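Local coordinates for protein EmGH1 (Erythrobacter marinus, PDB 5Z87) that probably hydrolyses beta-glucosidic bonds, splitting sugars from small glucosides as related family 3 glycoside hydrolases do, at residues M412-I417 against G617-S622; A702-V707 against F728-L733; N181-T186 against P263-A268; Q160-T165 against E213-A218; L420-N425 against C594-D599. One frame throughout, in Å; residues are numbered along the deposited sequence.

Contact 1. Residues M412-I417 against G617-S622; sequences MAEESI and GDVNPS. With EDO (1,2-ethanediol), chain I.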
# COMPACT_ATOMS: atom_id res chain seq x y z
N MET A 412 -16.14 31.31 -2.43
CA MET A 412 -15.64 30.00 -2.02
C MET A 412 -14.15 29.87 -2.35
O MET A 412 -13.35 29.45 -1.50
CB MET A 412 -16.45 28.89 -2.67
CG MET A 412 -16.15 27.49 -2.11
SD MET A 412 -16.36 27.35 -0.31
CE MET A 412 -17.81 26.34 -0.18
N ALA A 413 -13.77 30.27 -3.57
CA ALA A 413 -12.35 30.25 -3.94
C ALA A 413 -11.51 31.11 -3.00
O ALA A 413 -10.44 30.68 -2.56
CB ALA A 413 -12.20 30.72 -5.39
N GLU A 414 -12.00 32.31 -2.65
CA GLU A 414 -11.29 33.19 -1.71
C GLU A 414 -11.06 32.52 -0.36
O GLU A 414 -10.09 32.85 0.34
CB GLU A 414 -12.05 34.52 -1.53
CG GLU A 414 -12.13 35.36 -2.83
CD GLU A 414 -12.91 36.68 -2.69
OE1 GLU A 414 -13.70 36.84 -1.74
OE2 GLU A 414 -12.72 37.57 -3.56
N GLU A 415 -11.94 31.59 0.04
CA GLU A 415 -11.79 30.90 1.32
C GLU A 415 -10.92 29.65 1.22
O GLU A 415 -10.50 29.12 2.25
CB GLU A 415 -13.15 30.50 1.90
CG GLU A 415 -14.09 31.65 2.25
CD GLU A 415 -13.77 32.29 3.59
OE1 GLU A 415 -13.33 31.57 4.51
OE2 GLU A 415 -13.96 33.51 3.72
N SER A 416 -10.65 29.18 0.00
CA SER A 416 -10.04 27.87 -0.22
C SER A 416 -8.58 27.93 -0.59
O SER A 416 -7.83 27.01 -0.23
CB SER A 416 -10.77 27.14 -1.34
OG SER A 416 -12.12 26.94 -0.98
N ILE A 417 -8.14 28.96 -1.32
CA ILE A 417 -6.76 28.99 -1.78
C ILE A 417 -5.81 28.98 -0.58
O ILE A 417 -6.02 29.68 0.41
CB ILE A 417 -6.54 30.20 -2.70
CG1 ILE A 417 -7.44 30.07 -3.93
CG2 ILE A 417 -5.10 30.26 -3.15
CD1 ILE A 417 -7.57 31.34 -4.73
N GLY A 617 -3.44 41.18 -1.56
CA GLY A 617 -3.77 41.49 -0.19
C GLY A 617 -5.19 41.90 0.07
O GLY A 617 -5.55 42.09 1.24
N ASP A 618 -6.03 42.05 -0.96
CA ASP A 618 -7.43 42.37 -0.70
C ASP A 618 -8.11 41.24 0.08
O ASP A 618 -8.99 41.50 0.91
CB ASP A 618 -8.18 42.63 -2.00
CG ASP A 618 -7.52 43.70 -2.86
OD1 ASP A 618 -6.75 44.51 -2.33
OD2 ASP A 618 -7.77 43.71 -4.09
N VAL A 619 -7.70 40.00 -0.16
CA VAL A 619 -8.16 38.86 0.62
C VAL A 619 -6.95 38.30 1.35
O VAL A 619 -5.90 38.09 0.74
CB VAL A 619 -8.83 37.80 -0.27
CG1 VAL A 619 -9.11 36.53 0.51
CG2 VAL A 619 -10.13 38.34 -0.88
N ASN A 620 -7.09 38.08 2.64
CA ASN A 620 -6.07 37.36 3.38
C ASN A 620 -6.28 35.85 3.20
O ASN A 620 -7.32 35.33 3.60
CB ASN A 620 -6.12 37.73 4.86
CG ASN A 620 -4.82 37.42 5.57
OD1 ASN A 620 -3.99 36.68 5.04
ND2 ASN A 620 -4.63 37.98 6.77
N PRO A 621 -5.33 35.13 2.60
CA PRO A 621 -5.55 33.70 2.34
C PRO A 621 -5.72 32.93 3.64
O PRO A 621 -5.10 33.24 4.66
CB PRO A 621 -4.29 33.26 1.59
CG PRO A 621 -3.25 34.26 2.03
CD PRO A 621 -3.99 35.56 2.16
N SER A 622 -6.62 31.95 3.61
CA SER A 622 -7.02 31.25 4.82
C SER A 622 -7.32 29.78 4.56
O SER A 622 -7.87 29.12 5.44
CB SER A 622 -8.25 31.92 5.43
OG SER A 622 -9.41 31.63 4.67
C1 EDO I . -9.84 39.05 5.85
O1 EDO I . -10.24 37.71 6.18
C2 EDO I . -10.18 39.35 4.40
O2 EDO I . -9.53 38.39 3.57
O HOH W 1 -9.40 33.80 2.62
O HOH W 2 -7.58 31.58 0.91

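Contact 2. Residues A702-V707 against F728-L733; sequences AGQDVV and FQKVLL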
# COMPACT_ATOMS: atom_id res chain seq x y z
N ALA A 702 -6.33 42.01 9.68
CA ALA A 702 -7.35 41.02 9.95
C ALA A 702 -7.13 39.77 9.09
O ALA A 702 -6.62 39.84 7.96
CB ALA A 702 -8.74 41.61 9.72
N GLY A 703 -7.52 38.63 9.62
CA GLY A 703 -7.40 37.41 8.85
C GLY A 703 -8.12 36.27 9.52
O GLY A 703 -8.59 36.38 10.66
N GLN A 704 -8.18 35.16 8.81
CA GLN A 704 -8.80 33.95 9.33
C GLN A 704 -7.77 32.86 9.60
O GLN A 704 -6.73 32.78 8.95
CB GLN A 704 -9.86 33.43 8.37
CG GLN A 704 -11.06 34.34 8.24
CD GLN A 704 -12.07 33.78 7.26
OE1 GLN A 704 -13.16 33.36 7.65
NE2 GLN A 704 -11.71 33.75 6.00
N ASP A 705 -8.08 32.03 10.58
CA ASP A 705 -7.32 30.81 10.84
C ASP A 705 -8.31 29.70 11.15
O ASP A 705 -9.44 29.94 11.58
CB ASP A 705 -6.32 31.01 12.00
CG ASP A 705 -5.12 30.07 11.91
OD1 ASP A 705 -4.92 29.43 10.86
OD2 ASP A 705 -4.36 29.97 12.90
N VAL A 706 -7.88 28.46 10.92
CA VAL A 706 -8.68 27.28 11.26
C VAL A 706 -8.09 26.65 12.51
O VAL A 706 -7.02 26.03 12.47
CB VAL A 706 -8.73 26.28 10.10
CG1 VAL A 706 -9.60 25.10 10.49
CG2 VAL A 706 -9.28 26.96 8.84
N VAL A 707 -8.78 26.83 13.64
CA VAL A 707 -8.42 26.19 14.89
C VAL A 707 -8.76 24.71 14.81
O VAL A 707 -9.88 24.34 14.45
CB VAL A 707 -9.16 26.88 16.04
CG1 VAL A 707 -8.98 26.15 17.35
CG2 VAL A 707 -8.70 28.33 16.16
N PHE A 728 -12.91 21.26 14.21
CA PHE A 728 -12.23 22.44 13.67
C PHE A 728 -13.20 23.61 13.65
O PHE A 728 -14.42 23.44 13.62
CB PHE A 728 -11.65 22.19 12.28
CG PHE A 728 -12.68 21.98 11.20
CD1 PHE A 728 -13.39 23.05 10.68
CD2 PHE A 728 -12.91 20.71 10.70
CE1 PHE A 728 -14.34 22.85 9.68
CE2 PHE A 728 -13.85 20.50 9.69
CZ PHE A 728 -14.57 21.58 9.18
N GLN A 729 -12.63 24.81 13.61
CA GLN A 729 -13.41 26.05 13.59
C GLN A 729 -12.60 27.13 12.90
O GLN A 729 -11.56 27.54 13.41
CB GLN A 729 -13.76 26.47 15.01
CG GLN A 729 -14.64 27.71 15.09
CD GLN A 729 -15.91 27.57 14.28
OE1 GLN A 729 -16.81 26.81 14.66
NE2 GLN A 729 -15.98 28.28 13.16
N LYS A 730 -13.06 27.60 11.75
CA LYS A 730 -12.47 28.78 11.15
C LYS A 730 -12.91 30.02 11.93
O LYS A 730 -14.10 30.17 12.24
CB LYS A 730 -12.85 28.90 9.68
CG LYS A 730 -11.89 29.76 8.87
CD LYS A 730 -12.13 29.64 7.38
CE LYS A 730 -10.84 29.72 6.61
NZ LYS A 730 -11.05 29.60 5.15
N VAL A 731 -11.96 30.86 12.31
CA VAL A 731 -12.25 32.11 13.02
C VAL A 731 -11.72 33.28 12.20
O VAL A 731 -10.75 33.15 11.44
CB VAL A 731 -11.66 32.16 14.44
CG1 VAL A 731 -12.25 31.07 15.29
CG2 VAL A 731 -10.14 32.06 14.40
N LEU A 732 -12.38 34.42 12.34
CA LEU A 732 -11.96 35.68 11.75
C LEU A 732 -11.62 36.63 12.89
O LEU A 732 -12.42 36.79 13.82
CB LEU A 732 -13.07 36.27 10.86
CG LEU A 732 -12.88 37.72 10.38
CD1 LEU A 732 -11.67 37.86 9.46
CD2 LEU A 732 -14.16 38.24 9.70
N LEU A 733 -10.43 37.23 12.83
CA LEU A 733 -9.91 38.03 13.93
C LEU A 733 -9.34 39.34 13.41
O LEU A 733 -8.61 39.35 12.41
CB LEU A 733 -8.81 37.28 14.72
CG LEU A 733 -9.20 36.02 15.50
CD1 LEU A 733 -7.96 35.35 16.15
CD2 LEU A 733 -10.23 36.37 16.54
O HOH W 3 -14.64 32.64 9.93

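Contact 3. Residues N181-T186 against P263-A268; sequences NIDICT and PPFRAA. With EDO (1,2-ethanediol), chain K.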
# COMPACT_ATOMS: atom_id res chain seq x y z
N ASN A 181 -18.96 12.44 -3.77
CA ASN A 181 -17.90 11.45 -3.59
C ASN A 181 -17.37 11.63 -2.18
O ASN A 181 -16.80 12.67 -1.86
CB ASN A 181 -16.83 11.68 -4.66
CG ASN A 181 -15.63 10.74 -4.52
OD1 ASN A 181 -15.12 10.49 -3.42
ND2 ASN A 181 -15.15 10.24 -5.65
N ILE A 182 -17.55 10.63 -1.33
CA ILE A 182 -17.06 10.75 0.03
C ILE A 182 -16.06 9.64 0.31
O ILE A 182 -15.96 9.14 1.44
CB ILE A 182 -18.21 10.76 1.04
CG1 ILE A 182 -19.10 9.53 0.89
CG2 ILE A 182 -19.04 12.03 0.83
CD1 ILE A 182 -20.28 9.52 1.88
N ASP A 183 -15.28 9.27 -0.71
CA ASP A 183 -14.13 8.42 -0.52
C ASP A 183 -13.04 9.16 0.26
O ASP A 183 -13.06 10.38 0.39
CB ASP A 183 -13.58 7.95 -1.88
CG ASP A 183 -14.62 7.19 -2.70
OD1 ASP A 183 -15.30 6.31 -2.12
OD2 ASP A 183 -14.77 7.46 -3.92
N ILE A 184 -12.09 8.39 0.78
CA ILE A 184 -10.98 8.91 1.57
C ILE A 184 -9.75 8.90 0.68
O ILE A 184 -9.41 7.86 0.10
CB ILE A 184 -10.75 8.07 2.83
CG1 ILE A 184 -12.08 7.78 3.53
CG2 ILE A 184 -9.74 8.73 3.77
CD1 ILE A 184 -12.76 9.03 4.10
N CYS A 185 -9.08 10.05 0.55
CA CYS A 185 -7.88 10.14 -0.28
C CYS A 185 -6.68 9.79 0.57
O CYS A 185 -6.08 10.65 1.22
CB CYS A 185 -7.72 11.54 -0.88
SG CYS A 185 -6.23 11.65 -1.96
N THR A 186 -6.31 8.51 0.59
CA THR A 186 -5.09 8.06 1.24
C THR A 186 -3.94 7.87 0.26
O THR A 186 -2.80 7.63 0.68
CB THR A 186 -5.32 6.74 1.99
OG1 THR A 186 -5.75 5.74 1.06
CG2 THR A 186 -6.35 6.91 3.10
N PRO A 263 -17.18 6.18 8.27
CA PRO A 263 -17.83 7.25 9.08
C PRO A 263 -18.52 8.31 8.23
O PRO A 263 -19.61 8.78 8.61
CB PRO A 263 -16.67 7.84 9.90
CG PRO A 263 -15.75 6.66 10.09
CD PRO A 263 -15.83 5.87 8.80
N PRO A 264 -17.96 8.72 7.09
CA PRO A 264 -18.73 9.68 6.26
C PRO A 264 -19.99 9.09 5.67
O PRO A 264 -21.02 9.78 5.60
CB PRO A 264 -17.72 10.11 5.17
CG PRO A 264 -16.63 9.09 5.22
CD PRO A 264 -16.56 8.62 6.63
N PHE A 265 -19.94 7.83 5.23
CA PHE A 265 -21.15 7.16 4.77
C PHE A 265 -22.16 7.03 5.90
O PHE A 265 -23.35 7.30 5.73
CB PHE A 265 -20.82 5.78 4.20
CG PHE A 265 -20.20 5.82 2.83
CD1 PHE A 265 -21.00 5.93 1.70
CD2 PHE A 265 -18.82 5.69 2.67
CE1 PHE A 265 -20.43 5.96 0.43
CE2 PHE A 265 -18.25 5.71 1.40
CZ PHE A 265 -19.05 5.85 0.28
N ARG A 266 -21.69 6.62 7.09
CA ARG A 266 -22.61 6.46 8.20
C ARG A 266 -23.30 7.77 8.53
O ARG A 266 -24.52 7.80 8.78
CB ARG A 266 -21.89 5.92 9.43
CG ARG A 266 -22.84 5.62 10.59
CD ARG A 266 -22.10 5.05 11.79
NE ARG A 266 -23.01 4.77 12.90
CZ ARG A 266 -23.23 3.58 13.44
NH1 ARG A 266 -22.59 2.50 12.98
NH2 ARG A 266 -24.09 3.45 14.45
N ALA A 267 -22.55 8.88 8.53
CA ALA A 267 -23.14 10.18 8.83
C ALA A 267 -24.10 10.62 7.72
O ALA A 267 -25.20 11.11 8.01
CB ALA A 267 -22.05 11.22 9.04
N ALA A 268 -23.70 10.46 6.46
CA ALA A 268 -24.57 10.79 5.34
C ALA A 268 -25.88 10.01 5.39
O ALA A 268 -26.95 10.56 5.12
CB ALA A 268 -23.85 10.49 4.02
C1 EDO K . -23.58 -0.78 14.52
O1 EDO K . -23.02 -1.98 15.06
C2 EDO K . -24.69 -0.30 15.45
O2 EDO K . -24.18 0.65 16.39

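Contact 4. Residues Q160-T165 against E213-A218; sequences QVFEAT and EGLQGA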
# COMPACT_ATOMS: atom_id res chain seq x y z
N GLN A 160 -24.26 25.98 1.30
CA GLN A 160 -24.77 26.97 0.35
C GLN A 160 -24.41 26.62 -1.08
O GLN A 160 -25.23 26.78 -2.00
CB GLN A 160 -24.22 28.36 0.69
CG GLN A 160 -24.68 28.94 2.00
CD GLN A 160 -23.87 30.16 2.36
OE1 GLN A 160 -23.49 30.34 3.51
NE2 GLN A 160 -23.58 31.01 1.38
N VAL A 161 -23.18 26.16 -1.31
CA VAL A 161 -22.76 25.84 -2.67
C VAL A 161 -23.64 24.75 -3.26
O VAL A 161 -24.03 24.81 -4.44
CB VAL A 161 -21.28 25.44 -2.70
CG1 VAL A 161 -21.00 24.52 -3.90
CG2 VAL A 161 -20.41 26.68 -2.77
N PHE A 162 -23.99 23.75 -2.45
CA PHE A 162 -24.77 22.65 -2.98
C PHE A 162 -26.26 22.92 -2.92
O PHE A 162 -27.02 22.29 -3.68
CB PHE A 162 -24.35 21.35 -2.28
CG PHE A 162 -23.01 20.87 -2.76
CD1 PHE A 162 -22.90 20.19 -3.96
CD2 PHE A 162 -21.85 21.20 -2.08
CE1 PHE A 162 -21.66 19.79 -4.44
CE2 PHE A 162 -20.60 20.80 -2.55
CZ PHE A 162 -20.51 20.09 -3.73
N GLU A 163 -26.70 23.87 -2.10
CA GLU A 163 -28.05 24.39 -2.25
C GLU A 163 -28.22 25.07 -3.60
O GLU A 163 -29.19 24.82 -4.32
CB GLU A 163 -28.36 25.36 -1.10
CG GLU A 163 -29.79 25.91 -1.07
CD GLU A 163 -29.94 27.01 -0.05
OE1 GLU A 163 -29.61 28.16 -0.38
OE2 GLU A 163 -30.35 26.73 1.10
N ALA A 164 -27.24 25.90 -3.99
CA ALA A 164 -27.28 26.53 -5.31
C ALA A 164 -27.23 25.49 -6.41
O ALA A 164 -27.95 25.60 -7.42
CB ALA A 164 -26.13 27.53 -5.48
N THR A 165 -26.39 24.46 -6.23
CA THR A 165 -26.28 23.41 -7.24
C THR A 165 -27.58 22.64 -7.38
O THR A 165 -27.98 22.28 -8.50
CB THR A 165 -25.13 22.46 -6.87
OG1 THR A 165 -23.89 23.17 -6.83
CG2 THR A 165 -25.05 21.34 -7.88
N GLU A 213 -27.01 17.83 3.06
CA GLU A 213 -28.02 18.76 3.54
C GLU A 213 -28.16 19.98 2.64
O GLU A 213 -29.21 20.63 2.67
CB GLU A 213 -27.72 19.12 5.00
CG GLU A 213 -27.99 17.92 5.94
CD GLU A 213 -27.63 18.14 7.40
OE1 GLU A 213 -26.52 18.65 7.71
OE2 GLU A 213 -28.46 17.76 8.26
N GLY A 214 -27.16 20.28 1.80
CA GLY A 214 -27.31 21.29 0.78
C GLY A 214 -28.07 20.81 -0.44
O GLY A 214 -28.93 21.52 -0.97
N LEU A 215 -27.78 19.59 -0.90
CA LEU A 215 -28.42 19.08 -2.11
C LEU A 215 -29.85 18.61 -1.84
O LEU A 215 -30.73 18.77 -2.70
CB LEU A 215 -27.59 17.95 -2.71
CG LEU A 215 -26.36 18.36 -3.53
CD1 LEU A 215 -25.49 17.13 -3.82
CD2 LEU A 215 -26.77 19.06 -4.83
N GLN A 216 -30.10 18.01 -0.68
CA GLN A 216 -31.40 17.44 -0.35
C GLN A 216 -32.23 18.31 0.57
O GLN A 216 -33.44 18.09 0.68
CB GLN A 216 -31.24 16.07 0.33
CG GLN A 216 -30.70 14.95 -0.56
CD GLN A 216 -30.92 13.55 0.02
OE1 GLN A 216 -30.83 12.55 -0.69
NE2 GLN A 216 -31.22 13.48 1.32
N GLY A 217 -31.62 19.29 1.24
CA GLY A 217 -32.25 19.96 2.35
C GLY A 217 -32.04 19.19 3.64
O GLY A 217 -31.59 18.04 3.67
N ALA A 218 -32.37 19.85 4.74
CA ALA A 218 -32.34 19.20 6.04
C ALA A 218 -33.28 17.99 6.03
O ALA A 218 -34.32 18.02 5.38
CB ALA A 218 -32.76 20.20 7.12

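Contact 5. Residues L420-N425 against C594-D599; sequences LQNEGN and CPAILD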
# COMPACT_ATOMS: atom_id res chain seq x y z
N LEU A 420 0.92 28.21 0.86
CA LEU A 420 1.79 27.12 1.28
C LEU A 420 3.05 27.63 1.97
O LEU A 420 3.45 27.11 3.02
CB LEU A 420 2.18 26.24 0.08
CG LEU A 420 1.12 25.35 -0.56
CD1 LEU A 420 1.75 24.57 -1.69
CD2 LEU A 420 0.50 24.41 0.45
N GLN A 421 3.71 28.63 1.37
CA GLN A 421 4.89 29.24 1.97
C GLN A 421 5.02 30.68 1.48
O GLN A 421 4.61 31.02 0.37
CB GLN A 421 6.17 28.46 1.64
CG GLN A 421 6.42 28.25 0.17
CD GLN A 421 7.41 27.13 -0.07
OE1 GLN A 421 7.20 26.00 0.36
NE2 GLN A 421 8.51 27.43 -0.75
N ASN A 422 5.60 31.52 2.34
CA ASN A 422 5.74 32.93 2.06
C ASN A 422 7.09 33.42 2.59
O ASN A 422 7.17 34.33 3.40
CB ASN A 422 4.59 33.72 2.67
CG ASN A 422 4.45 35.11 2.06
OD1 ASN A 422 4.95 35.37 0.97
ND2 ASN A 422 3.77 36.00 2.76
N GLU A 423 8.17 32.79 2.13
CA GLU A 423 9.50 33.07 2.66
C GLU A 423 9.88 34.53 2.42
O GLU A 423 9.87 35.01 1.28
CB GLU A 423 10.52 32.13 2.03
CG GLU A 423 10.72 30.80 2.75
CD GLU A 423 11.42 29.76 1.89
OE1 GLU A 423 12.34 30.14 1.13
OE2 GLU A 423 11.05 28.56 1.97
N GLY A 424 10.21 35.25 3.49
CA GLY A 424 10.54 36.66 3.39
C GLY A 424 9.38 37.58 3.10
O GLY A 424 9.61 38.75 2.78
N ASN A 425 8.15 37.09 3.18
CA ASN A 425 6.96 37.93 3.06
C ASN A 425 6.89 38.62 1.70
O ASN A 425 6.55 39.81 1.59
CB ASN A 425 6.90 38.94 4.21
CG ASN A 425 6.53 38.29 5.53
OD1 ASN A 425 5.36 37.99 5.79
ND2 ASN A 425 7.53 38.08 6.38
N CYS A 594 11.30 28.46 -4.77
CA CYS A 594 10.41 29.59 -4.95
C CYS A 594 9.81 30.00 -3.61
O CYS A 594 9.13 29.19 -2.97
CB CYS A 594 9.30 29.25 -5.94
SG CYS A 594 8.10 30.58 -6.12
N PRO A 595 10.00 31.24 -3.18
CA PRO A 595 9.68 31.58 -1.78
C PRO A 595 8.20 31.66 -1.46
O PRO A 595 7.84 31.52 -0.28
CB PRO A 595 10.36 32.95 -1.59
CG PRO A 595 10.46 33.51 -2.97
CD PRO A 595 10.71 32.32 -3.87
N ALA A 596 7.33 31.94 -2.43
CA ALA A 596 5.90 32.15 -2.16
C ALA A 596 5.09 31.27 -3.10
O ALA A 596 5.25 31.36 -4.32
CB ALA A 596 5.50 33.62 -2.33
N ILE A 597 4.25 30.42 -2.54
CA ILE A 597 3.45 29.47 -3.31
C ILE A 597 2.02 29.50 -2.82
O ILE A 597 1.77 29.34 -1.62
CB ILE A 597 4.02 28.04 -3.23
CG1 ILE A 597 5.49 28.02 -3.64
CG2 ILE A 597 3.21 27.11 -4.13
CD1 ILE A 597 6.15 26.69 -3.42
N LEU A 598 1.09 29.73 -3.74
CA LEU A 598 -0.34 29.55 -3.50
C LEU A 598 -0.75 28.20 -4.07
O LEU A 598 -0.30 27.81 -5.15
CB LEU A 598 -1.15 30.66 -4.18
CG LEU A 598 -1.01 32.06 -3.61
CD1 LEU A 598 -1.93 33.02 -4.33
CD2 LEU A 598 -1.32 32.03 -2.13
N ASP A 599 -1.59 27.47 -3.34
CA ASP A 599 -2.14 26.22 -3.84
C ASP A 599 -3.63 26.41 -4.07
O ASP A 599 -4.39 26.54 -3.11
CB ASP A 599 -1.86 25.05 -2.89
CG ASP A 599 -1.93 23.70 -3.60
OD1 ASP A 599 -2.63 23.60 -4.65
OD2 ASP A 599 -1.26 22.75 -3.13

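Contact 1. Residues M412-I417 against G617-S622
E414 and V619 make the closest side-chain approach of this contact, with E414 CD 3.7 Å from V619 CG2. The glutamate chain runs extended beyond CG, and the two side chains cross at about a right angle, so that the valine methyl lies against the carboxylate and its neighbouring methylene. The charge itself is answered by R410, which forms a salt bridge with E414 OE2. At S622, OG stands 3.7 Å from E415 O, too far to count as a hydrogen bond; its strong partner is K730. E415 OE1 likewise turns to R154, K730 and Q704.

No direct hydrogen bond spans the two segments, and water takes that role. One molecule touches E414 O, N620 O at 2.8 Å and S622 OG at 3.0 Å. A second lies 2.9 Å from E414 O, accepts from S622 N at 2.9 Å, and also sits against I417 O. The carbonyls of E414 and I417 are thus tied to the 617-622 loop through solvent.

Behind this shell, S416 OG donates to M412 O at 2.8 Å, 45° out of the carbonyl plane, while E415 N reaches the same oxygen from the opposite face. On the loop, N620 N donates to O2 of an ethanediol molecule, probably from the crystallisation liquor.

G617 opens the loop with a Schellman motif after helix 607-615. That helix also packs on A413 and E414 through A610, on I417 through I611 and on V619 through I614, while M412 packs on helix 155-171.

Contact 2. Residues A702-V707 against F728-L733
G703 with L733, D705 with V731, and V707 with Q729 form three antiparallel hydrogen-bonded pairs, each closed by two backbone bonds. The shortest, V731 N to D705 O, is 2.8 Å. The longest, G703 N to L733 O, is 3.1 Å. Between them, Q704 faces L732 and V706 faces K730 as non-hydrogen-bonded pairs. The short strand axes approach to 4.4 Å, with 162° between their directions.

On the face of Q704, V706, K730 and L732, CG of K730 lies 3.8 Å from V706 CG2, and its CD meets the carboxamide of Q704, whose chain crosses the lysine at about a right angle. Q704 CG touches L732 CD1 at 3.8 Å. F728 lies beside V706, with its CB 4.0 Å from V706 CG1; its ring goes on to an edge-to-face stack with F153. On the opposite face, V707 and L733 pack on V695 and V731 on V741, and V707 CG2 and V731 CG2 come no closer than 4.4 Å.

Several polar ends find partners beyond the pair, while Q729 NE2 donates back to K730 O. K730 CG is anti to the backbone N (chi1 -158°) and the chain bends at chi3; NZ bonds to S622 OG and A152 O and forms a salt bridge with E415. Q704 NE2 also bonds to E415. D705 forms a salt bridge with K624 and a hydrogen bond with Y673 OH.

This regular ladder belongs to the hairpin of strands 703-713 and 724-733, the latter outermost in its sheet, in the fibronectin type III-like domain.

Contact 3. Residues N181-T186 against P263-A268
I182 carries this contact with the helix that begins at P263, and its CB, CG1 and CD1 each meet something. CB stands 4.2 Å from P264 CB. CG1 is set between the backbone N and the carbonyl carbon (chi1 55°), and this turns it over the F265 ring, where it comes 3.7 Å from CZ. The chain then runs on extended to CD1, which lies 3.8 Å from the ring centroid and 15° off the normal, a CH-pi contact over one face. The same methyl reaches P264 O at 3.8 Å and A268 CB at 4.3 Å.

Flanking this, I184 CD1 touches P264 CG at 4.0 Å, and D183 OD1 stands at the ring edge of F265, whose ring also makes an edge-to-face stack with F235. An Asx turn, N181 OD1 accepting from D183 N at 3.0 Å, shapes the loop, while D183 OD2 bonds to H234, a residue of the ligand pocket.

An alanine at F265 would probably open a gap beneath I182 and leave its CD1 without the ring face, freeing that chain to turn.

With no hydrogen bond across, the cohesion of this buried contact is apolar packing and one CH-pi contact.

Contact 4. Residues Q160-T165 against E213-A218
F162 and L215 lie obliquely against each other, and most of the contact rests on them. F162 CB stands 3.8 Å from L215 CG, and the ring comes in with CD1 at 3.9 Å from that same CG, presenting neither a clear face nor an edge. Since CG of F162 is anti to its carbonyl carbon (chi1 -74°), the ring swings away past the leucine, and V161 CG1 covers one of its faces. L215 CD2 turns back toward the 160-165 helix, reaching F162 O at 3.4 Å and T165 CG2 at 4.2 Å.

T165 is fixed from its own helix: OG1 donates to V161 O at 2.9 Å, from the face of that carbonyl opposite to the one T165 N uses. Its methyl is thereby held toward L215.

Beside the leucine the backbones themselves meet. The CA atoms of E163 and G214 are 4.4 Å apart, and E163 CA makes a CA-H...O contact to G214 O at 3.3 Å. A CB on G214 would sit about 3.1 Å from F162 CB, a tight fit, so the glycine permits this closeness. E163 OE2 has salt bridges with R159 and R227.

Helix 155-171 precedes strand 176-177 in the chain and helix 201-216 follows it; their close packing is that of neighbouring helices outside the parallel strands of a TIM-barrel domain.

Contact 5. Residues L420-N425 against C594-D599
Q421 offers its carboxamide to I597, whose CD1 lies over one face, 3.6 Å from Q421 CD and nearly along the normal. NE2 donates to C594 O at 2.9 Å, with the acceptor tilted 24° from the amide plane and a bent N-H...O angle of 134°. NE2 also bonds to A591 O, and OE1 to Y660 OH, so both polar atoms of this amide are held. Its chi1 of 55°, with CG between the backbone N and the carbonyl carbon, lets the chain lie alongside I597, pointing the same way. The other flat groups touch less: N422 OD1 rests near A596 CB while bonding to L427 N, and the carboxylate of D599 puts OD2 3.8 Å from L420 CD1, while its OD1 bonds to H581.

L420 also lays CD1 3.8 Å from I597 CG2. At the turn end, E423 CB packs on P595 CB at 3.7 Å.

The backbones pair as antiparallel strands: L420 N donates to I597 O at 2.9 Å, and I597 N to Q421 O at 3.0 Å. Past the non-hydrogen-bonded pair N422 and A596, E423 N reaches P595 O at 2.7 Å, from above the carbonyl plane.

An alanine at Q421 would probably cost C594 O, A591 O and Y660 OH their bonds to this amide and strip the cover from I597 CD1.

Strand 418-422 is outermost in its sheet and antiparallel to its neighbour; the chemistry implies that backbone bonds set the register while one amide, held by bonds at both its N and its O, covers the CD1 end of I597.

In the fold
Contacts 3 and 4 are buried inside the TIM-barrel domain and share helix 201-216: contact 4 lies on it, and contact 3 packs against it. Both lack hydrogen bonds across; contact 3 is apolar packing, and contact 4 adds a close backbone approach at a glycine. Contacts 2 and 5 are partly exposed strand pairs at sheet edges, where backbone ladders dominate. Contact 1 stands between these types, bridged by water, and touches three of the others: K730 NZ of contact 2 lies 2.7 Å from S622 OG, M412 packs on V161 of contact 4, and I417 on L598 and D599 of contact 5. It thereby connects barrel, C-terminal and fibronectin-like parts.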